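Local coordinates for protein NAD-dependent L-serine dehydrogenase (Pseudomonas aeruginosa, PDB 3OBB) that catalyses the NAD-dependent oxidation of L-serine and methyl-L-serine, with low activity toward beta-hydroxyisobutyrate, and works as a homotetramer built as a dimer of dimers, at residues K4-I9 / R150-A155; A16-N21 / G133-M138; E144-A149 / R158-A163. One frame throughout, in Å; residues are numbered along the deposited sequence. Where two conformers were deposited one is given.

Contact 1 of 3, residues K4-I9 / R150-A155; sequences KQIAFI and RPLFEA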
# COMPACT_ATOMS: atom_id res chain seq x y z
N LYS A 4 -5.58 50.76 -0.84
CA LYS A 4 -6.46 50.05 0.09
C LYS A 4 -5.66 49.68 1.35
O LYS A 4 -4.45 49.41 1.27
CB LYS A 4 -7.08 48.82 -0.59
CG LYS A 4 -7.50 49.04 -2.06
CD LYS A 4 -7.77 47.73 -2.77
CE LYS A 4 -7.21 47.75 -4.20
NZ LYS A 4 -7.14 46.41 -4.87
N GLN A 5 -6.33 49.73 2.51
CA GLN A 5 -5.75 49.24 3.75
C GLN A 5 -5.94 47.72 3.91
O GLN A 5 -7.07 47.23 4.05
CB GLN A 5 -6.34 49.99 4.95
CG GLN A 5 -5.79 49.56 6.30
CD GLN A 5 -4.35 50.01 6.52
OE1 GLN A 5 -4.04 51.21 6.50
NE2 GLN A 5 -3.47 49.05 6.73
N ILE A 6 -4.83 46.98 3.90
CA ILE A 6 -4.83 45.53 4.10
C ILE A 6 -4.39 45.16 5.52
O ILE A 6 -3.44 45.73 6.04
CB ILE A 6 -3.91 44.82 3.07
CG1 ILE A 6 -4.55 44.75 1.68
CG2 ILE A 6 -3.63 43.39 3.49
CD1 ILE A 6 -4.79 46.08 0.98
N ALA A 7 -5.11 44.24 6.16
CA ALA A 7 -4.59 43.60 7.36
C ALA A 7 -4.03 42.22 6.97
O ALA A 7 -4.70 41.47 6.26
CB ALA A 7 -5.66 43.48 8.43
N PHE A 8 -2.80 41.92 7.38
CA PHE A 8 -2.17 40.63 7.05
C PHE A 8 -1.85 39.90 8.35
O PHE A 8 -1.05 40.36 9.18
CB PHE A 8 -0.90 40.82 6.19
CG PHE A 8 -0.58 39.65 5.29
CD1 PHE A 8 -0.08 38.45 5.81
CD2 PHE A 8 -0.73 39.75 3.92
CE1 PHE A 8 0.21 37.37 4.98
CE2 PHE A 8 -0.41 38.69 3.06
CZ PHE A 8 0.06 37.49 3.59
N ILE A 9 -2.52 38.77 8.55
CA ILE A 9 -2.33 37.98 9.75
C ILE A 9 -1.53 36.72 9.38
O ILE A 9 -1.95 35.91 8.55
CB ILE A 9 -3.70 37.67 10.44
CG1 ILE A 9 -4.34 38.98 10.96
CG2 ILE A 9 -3.55 36.73 11.62
CD1 ILE A 9 -5.56 39.40 10.17
N ARG A 150 -8.73 40.26 -7.27
CA ARG A 150 -7.77 39.94 -8.32
C ARG A 150 -6.43 40.72 -8.24
O ARG A 150 -5.38 40.08 -8.18
CB ARG A 150 -8.39 39.97 -9.71
CG ARG A 150 -7.39 39.51 -10.75
CD ARG A 150 -7.97 39.45 -12.14
NE ARG A 150 -8.98 38.41 -12.28
CZ ARG A 150 -8.74 37.10 -12.36
NH1 ARG A 150 -7.50 36.61 -12.29
NH2 ARG A 150 -9.76 36.28 -12.50
N PRO A 151 -6.47 42.08 -8.22
CA PRO A 151 -5.22 42.84 -8.17
C PRO A 151 -4.29 42.45 -7.02
O PRO A 151 -3.07 42.65 -7.12
CB PRO A 151 -5.69 44.29 -8.00
CG PRO A 151 -7.07 44.33 -8.55
CD PRO A 151 -7.65 42.97 -8.24
N LEU A 152 -4.85 41.92 -5.93
CA LEU A 152 -4.06 41.47 -4.77
C LEU A 152 -3.34 40.14 -5.02
O LEU A 152 -2.19 39.95 -4.61
CB LEU A 152 -4.93 41.34 -3.52
CG LEU A 152 -5.49 42.61 -2.89
CD1 LEU A 152 -6.52 42.24 -1.86
CD2 LEU A 152 -4.37 43.41 -2.27
N PHE A 153 -4.05 39.22 -5.68
CA PHE A 153 -3.51 37.93 -6.12
C PHE A 153 -2.43 38.13 -7.16
O PHE A 153 -1.41 37.46 -7.14
CB PHE A 153 -4.61 37.08 -6.74
CG PHE A 153 -5.60 36.54 -5.76
CD1 PHE A 153 -6.94 36.45 -6.10
CD2 PHE A 153 -5.20 36.12 -4.51
CE1 PHE A 153 -7.88 35.93 -5.21
CE2 PHE A 153 -6.13 35.61 -3.60
CZ PHE A 153 -7.48 35.51 -3.96
N GLU A 154 -2.67 39.06 -8.08
CA GLU A 154 -1.67 39.45 -9.08
C GLU A 154 -0.41 40.07 -8.49
O GLU A 154 0.67 39.98 -9.08
CB GLU A 154 -2.29 40.37 -10.11
CG GLU A 154 -3.44 39.70 -10.84
CD GLU A 154 -3.89 40.47 -12.04
OE1 GLU A 154 -3.47 41.63 -12.20
OE2 GLU A 154 -4.67 39.90 -12.84
N ALA A 155 -0.52 40.68 -7.32
CA ALA A 155 0.65 41.23 -6.65
C ALA A 155 1.48 40.12 -5.98
O ALA A 155 2.71 40.21 -5.91
CB ALA A 155 0.21 42.25 -5.63

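Contact 2 of 3, residues A16-N21 / G133-M138; sequences APMATN and GTLTFM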
# COMPACT_ATOMS: atom_id res chain seq x y z
N ALA A 16 5.30 36.08 5.42
CA ALA A 16 6.22 37.22 5.35
C ALA A 16 6.48 37.70 3.90
O ALA A 16 6.22 38.87 3.60
CB ALA A 16 7.54 36.95 6.10
N PRO A 17 6.98 36.83 3.02
CA PRO A 17 7.24 37.34 1.67
C PRO A 17 5.98 37.72 0.89
O PRO A 17 6.03 38.63 0.07
CB PRO A 17 8.00 36.18 0.96
CG PRO A 17 7.66 34.96 1.72
CD PRO A 17 7.37 35.41 3.16
N MSE A 18 4.86 37.03 1.13
CA MSE A 18 3.58 37.40 0.52
C MSE A 18 3.17 38.81 0.94
O MSE A 18 2.78 39.61 0.10
CB MSE A 18 2.47 36.40 0.86
CG MSE A 18 2.70 34.99 0.33
SE MSE A 18 1.43 33.72 1.10
CE MSE A 18 -0.19 34.56 0.39
N ALA A 19 3.27 39.11 2.24
CA ALA A 19 2.89 40.43 2.75
C ALA A 19 3.88 41.49 2.28
O ALA A 19 3.50 42.61 1.96
CB ALA A 19 2.78 40.43 4.27
N THR A 20 5.16 41.11 2.19
CA THR A 20 6.18 42.01 1.67
C THR A 20 5.91 42.35 0.22
O THR A 20 6.07 43.51 -0.17
CB THR A 20 7.61 41.41 1.80
OG1 THR A 20 7.83 41.11 3.18
CG2 THR A 20 8.69 42.39 1.30
N ASN A 21 5.49 41.36 -0.57
CA ASN A 21 5.11 41.64 -1.95
C ASN A 21 3.95 42.60 -2.14
O ASN A 21 3.97 43.43 -3.07
CB ASN A 21 4.86 40.36 -2.75
CG ASN A 21 6.14 39.76 -3.19
OD1 ASN A 21 7.03 40.47 -3.64
ND2 ASN A 21 6.28 38.45 -3.00
N GLY A 133 6.72 36.36 -5.93
CA GLY A 133 5.39 36.83 -6.33
C GLY A 133 4.85 36.01 -7.49
O GLY A 133 4.06 36.50 -8.31
N THR A 134 5.27 34.74 -7.57
CA THR A 134 4.89 33.84 -8.70
C THR A 134 4.03 32.65 -8.25
O THR A 134 3.86 31.65 -8.98
CB THR A 134 6.14 33.26 -9.38
OG1 THR A 134 6.90 32.52 -8.41
CG2 THR A 134 7.02 34.36 -9.99
N LEU A 135 3.49 32.77 -7.05
CA LEU A 135 2.65 31.75 -6.44
C LEU A 135 1.44 31.40 -7.29
O LEU A 135 0.91 32.24 -8.01
CB LEU A 135 2.14 32.25 -5.07
CG LEU A 135 3.14 32.38 -3.95
CD1 LEU A 135 2.43 33.00 -2.72
CD2 LEU A 135 3.77 31.02 -3.63
N THR A 136 0.96 30.18 -7.21
CA THR A 136 -0.37 29.95 -7.77
C THR A 136 -1.42 29.97 -6.66
O THR A 136 -1.18 29.50 -5.56
CB THR A 136 -0.48 28.77 -8.81
OG1 THR A 136 -1.63 27.91 -8.54
CG2 THR A 136 0.77 28.01 -8.90
N PHE A 137 -2.53 30.62 -6.95
CA PHE A 137 -3.61 30.62 -6.02
C PHE A 137 -4.66 29.70 -6.54
O PHE A 137 -4.94 29.69 -7.74
CB PHE A 137 -4.17 32.03 -5.85
CG PHE A 137 -3.26 32.96 -5.11
CD1 PHE A 137 -2.28 33.69 -5.79
CD2 PHE A 137 -3.36 33.10 -3.72
CE1 PHE A 137 -1.45 34.57 -5.12
CE2 PHE A 137 -2.53 33.96 -3.03
CZ PHE A 137 -1.57 34.72 -3.73
N MSE A 138 -5.27 28.96 -5.63
CA MSE A 138 -6.40 28.08 -5.95
C MSE A 138 -7.59 28.53 -5.13
O MSE A 138 -7.60 28.44 -3.90
CB MSE A 138 -6.05 26.63 -5.67
CG MSE A 138 -4.84 26.17 -6.46
SE MSE A 138 -4.28 24.40 -5.92
CE MSE A 138 -2.71 24.19 -7.05

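Contact 3 of 3, residues E144-A149 / R158-A163; sequences EALEKA and RNIFHA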
# COMPACT_ATOMS: atom_id res chain seq x y z
N GLU A 144 -17.75 37.22 -8.02
CA GLU A 144 -17.75 38.60 -7.53
C GLU A 144 -16.51 38.88 -6.68
O GLU A 144 -15.71 39.76 -7.00
CB GLU A 144 -19.06 38.88 -6.74
CG GLU A 144 -19.03 40.09 -5.76
CD GLU A 144 -18.70 39.70 -4.30
OE1 GLU A 144 -18.08 40.57 -3.58
OE2 GLU A 144 -19.06 38.54 -3.86
N ALA A 145 -16.36 38.10 -5.61
CA ALA A 145 -15.30 38.31 -4.63
C ALA A 145 -13.90 38.06 -5.22
O ALA A 145 -12.93 38.77 -4.87
CB ALA A 145 -15.55 37.45 -3.39
N LEU A 146 -13.81 37.09 -6.14
CA LEU A 146 -12.59 36.86 -6.91
C LEU A 146 -12.22 38.09 -7.75
O LEU A 146 -11.04 38.46 -7.85
CB LEU A 146 -12.72 35.62 -7.80
CG LEU A 146 -11.52 35.33 -8.71
CD1 LEU A 146 -10.22 35.25 -7.92
CD2 LEU A 146 -11.74 34.06 -9.52
N GLU A 147 -13.23 38.72 -8.35
CA GLU A 147 -12.95 39.94 -9.11
C GLU A 147 -12.37 41.05 -8.26
O GLU A 147 -11.37 41.65 -8.67
CB GLU A 147 -14.13 40.38 -9.99
CG GLU A 147 -14.32 39.46 -11.24
CD GLU A 147 -13.01 38.80 -11.72
OE1 GLU A 147 -12.95 37.55 -11.80
OE2 GLU A 147 -12.02 39.52 -12.01
N LYS A 148 -12.93 41.29 -7.07
CA LYS A 148 -12.39 42.31 -6.15
C LYS A 148 -10.96 41.98 -5.73
O LYS A 148 -10.08 42.85 -5.72
CB LYS A 148 -13.27 42.47 -4.90
CG LYS A 148 -14.45 43.41 -5.05
CD LYS A 148 -15.59 43.04 -4.08
CE LYS A 148 -16.72 44.09 -4.09
NZ LYS A 148 -18.05 43.41 -3.88
N ALA A 149 -10.72 40.72 -5.40
CA ALA A 149 -9.42 40.27 -4.92
C ALA A 149 -8.34 40.22 -6.00
O ALA A 149 -7.15 40.13 -5.68
CB ALA A 149 -9.52 38.90 -4.24
N ARG A 158 1.05 34.44 -9.66
CA ARG A 158 1.04 34.44 -11.11
C ARG A 158 -0.16 33.68 -11.66
O ARG A 158 -1.04 34.31 -12.23
CB ARG A 158 2.37 33.97 -11.69
CG ARG A 158 2.34 33.71 -13.21
CD ARG A 158 3.70 33.99 -13.87
NE ARG A 158 4.70 32.98 -13.55
CZ ARG A 158 6.02 33.20 -13.57
NH1 ARG A 158 6.86 32.22 -13.24
NH2 ARG A 158 6.50 34.39 -13.91
N ASN A 159 -0.23 32.37 -11.50
CA ASN A 159 -1.43 31.67 -11.95
C ASN A 159 -2.54 31.79 -10.93
O ASN A 159 -2.35 31.49 -9.76
CB ASN A 159 -1.17 30.19 -12.22
CG ASN A 159 -0.37 29.96 -13.46
OD1 ASN A 159 -0.27 30.86 -14.32
ND2 ASN A 159 0.23 28.77 -13.58
N ILE A 160 -3.71 32.21 -11.39
CA ILE A 160 -4.84 32.34 -10.49
C ILE A 160 -5.99 31.52 -11.02
O ILE A 160 -6.59 31.83 -12.05
CB ILE A 160 -5.23 33.84 -10.21
CG1 ILE A 160 -4.00 34.63 -9.72
CG2 ILE A 160 -6.32 33.93 -9.16
CD1 ILE A 160 -3.95 36.00 -10.21
N PHE A 161 -6.28 30.43 -10.31
CA PHE A 161 -7.35 29.56 -10.72
C PHE A 161 -8.56 29.71 -9.84
O PHE A 161 -8.42 29.73 -8.61
CB PHE A 161 -6.87 28.10 -10.69
CG PHE A 161 -5.74 27.82 -11.62
CD1 PHE A 161 -4.44 27.72 -11.14
CD2 PHE A 161 -5.97 27.64 -12.98
CE1 PHE A 161 -3.39 27.43 -12.00
CE2 PHE A 161 -4.91 27.37 -13.85
CZ PHE A 161 -3.61 27.27 -13.35
N HIS A 162 -9.73 29.84 -10.47
CA HIS A 162 -11.01 29.75 -9.76
C HIS A 162 -11.39 28.28 -9.78
O HIS A 162 -11.85 27.77 -10.80
CB HIS A 162 -12.06 30.58 -10.50
CG HIS A 162 -13.32 30.82 -9.72
ND1 HIS A 162 -13.43 30.55 -8.37
CD2 HIS A 162 -14.51 31.35 -10.09
CE1 HIS A 162 -14.64 30.87 -7.95
NE2 HIS A 162 -15.31 31.37 -8.97
N ALA A 163 -11.13 27.61 -8.66
CA ALA A 163 -11.31 26.18 -8.56
C ALA A 163 -12.79 25.78 -8.46
O ALA A 163 -13.17 24.68 -8.87
CB ALA A 163 -10.53 25.64 -7.39

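Contact 1 of 3, residues K4-I9 / R150-A155
The backbones of Lys4-Ile9 and Arg150-Ala155 stay well apart, their nearest alpha carbons being those of Ile6 and Leu152 at 9.8 Å, and side chains alone span the gap. This is helix-on-sheet packing in a Rossmann-type nucleotide-binding domain: strand 5-9, an inner strand between 28-32 and 62-65, is met by helix 143-156, which comes some 140 residues later in the chain. Ile6 and Leu152 carry the apolar part. Both point their beta carbons at the other segment and slide past each other in opposite directions, the CG1 branch of Ile6 lying 4.2 Å from CD2 of Leu152. In Ile6, CG1 stands anti to the carbonyl carbon (chi1 -76°), which turns this branch to the helix. Tyr27, in the loop before strand 28-32, also touches Ile6, Pro151 and Leu152 and so fills in beside the pair. At the more open side of the contact, Lys4 reaches across to the start of 150-155 on a chain bent at chi3 (-139°), crossing the proline at about a right angle. Its ammonium makes a weak hydrogen bond to the hydroxyl of Tyr27, while NZ of Lys4 rests 4.0 Å from CB of Pro151, a plain van der Waals approach.

Contact 2 of 3, residues A16-N21 / G133-M138
Gly133 meets helix 15-24 at Asn21, where the backbones come closest, their alpha carbons 6.5 Å apart. It is the C-prime residue of a Schellman motif that ends helix 127-132, and its positive phi (82°) turns the chain toward strand 135-140. ND2 of Asn21 sits 3.6 Å from N of Gly133, a contact without a hydrogen bond; the amide instead donates to the carbonyl O of Ala131, within the last turn of that helix. Leu135 then points at the helix, and Leu135 CD1 lies 3.7 Å from Met18 CG and 4.0 Å from Met18 SE, the residue being a selenomethionine here. The two side chains cross at about a right angle, so one methyl touches two successive parts of the Met18 chain. Phe137, two residues on, approaches Met18 from the opposite direction: the terminal CE of Met18 comes obliquely to the ring, 4.2 Å from CE2 of Phe137. A bend at chi3 (61°) carries that methyl off the line of the Met18 chain. Strand 117-124 adjoins Leu135 and Phe137 through Val123. Helix 15-24 belongs to the experimentally established NAD(+)-binding segment and follows its glycine-rich turn. The chemistry is therefore divided: dispersion between buried apolar groups joins this helix to strand 135-140, while the Asn21 amide supplies a directional tie to the preceding helix end.

Contact 3 of 3, residues E144-A149 / R158-A163
Leu146 presses a methyl onto the imidazole of His162, and this CH-pi contact dominates the meeting of Glu144-Ala149 with Arg158-Ala163. CD2 of Leu146 stands over one face of the ring, 4.0 Å from the centroid of His162 and 28° off the ring normal. The methyl is displaced toward the root of the side chain: CD2 of Leu146 is 3.6 Å from both CB and CG of His162. On the helix side, CG of Leu146 is anti to the backbone N (chi1 177°), which sends the branched end out to the strand; the two side chains cross obliquely.

Purely apolar packing comes from the other branch, CD1 of Leu146, which lies 4.3 Å from CG2 of Ile160. One leucine thus divides its two methyls between alternate residues of the strand, both facing the helix, while Phe161 between them points away and packs on Ile207 of the second subunit. Phe153, further along helix 143-156, touches both Leu146 and Ile160 and extends the apolar patch.

One polar bond bears on the contact: ND1 of His162 is hydrogen-bonded to the carbonyl O of Val139 in the adjacent strand, which should restrain the ring that receives Leu146.

Such packing of the connecting helix against the second strand is characteristic of a beta-alpha-beta unit, here strand 135-140, helix 143-156 and strand 159-164 in the NAD-binding domain.

All three contacts lie within the NAD-binding domain and reach one mixed sheet. The centres of contacts 1 and 2 are about 10 Å apart, those of 1 and 3 about 12 Å and those of 2 and 3 about 14 Å. Along the chain, contact 2 falls between the two segments of contact 1 and closes before contact 3 opens, whereas the segments of contacts 1 and 3 alternate. Helix 143-156 serves both contacts 1 and 3, and strands 135-140 and 159-164 are sheet neighbours. Phe153 meets Phe137, tying contact 1 to contact 2. Together, contacts 1 and 2 join the late beta-alpha-beta unit to strand 5-9 and helix 15-24, which belong to the NAD(+)-binding segment.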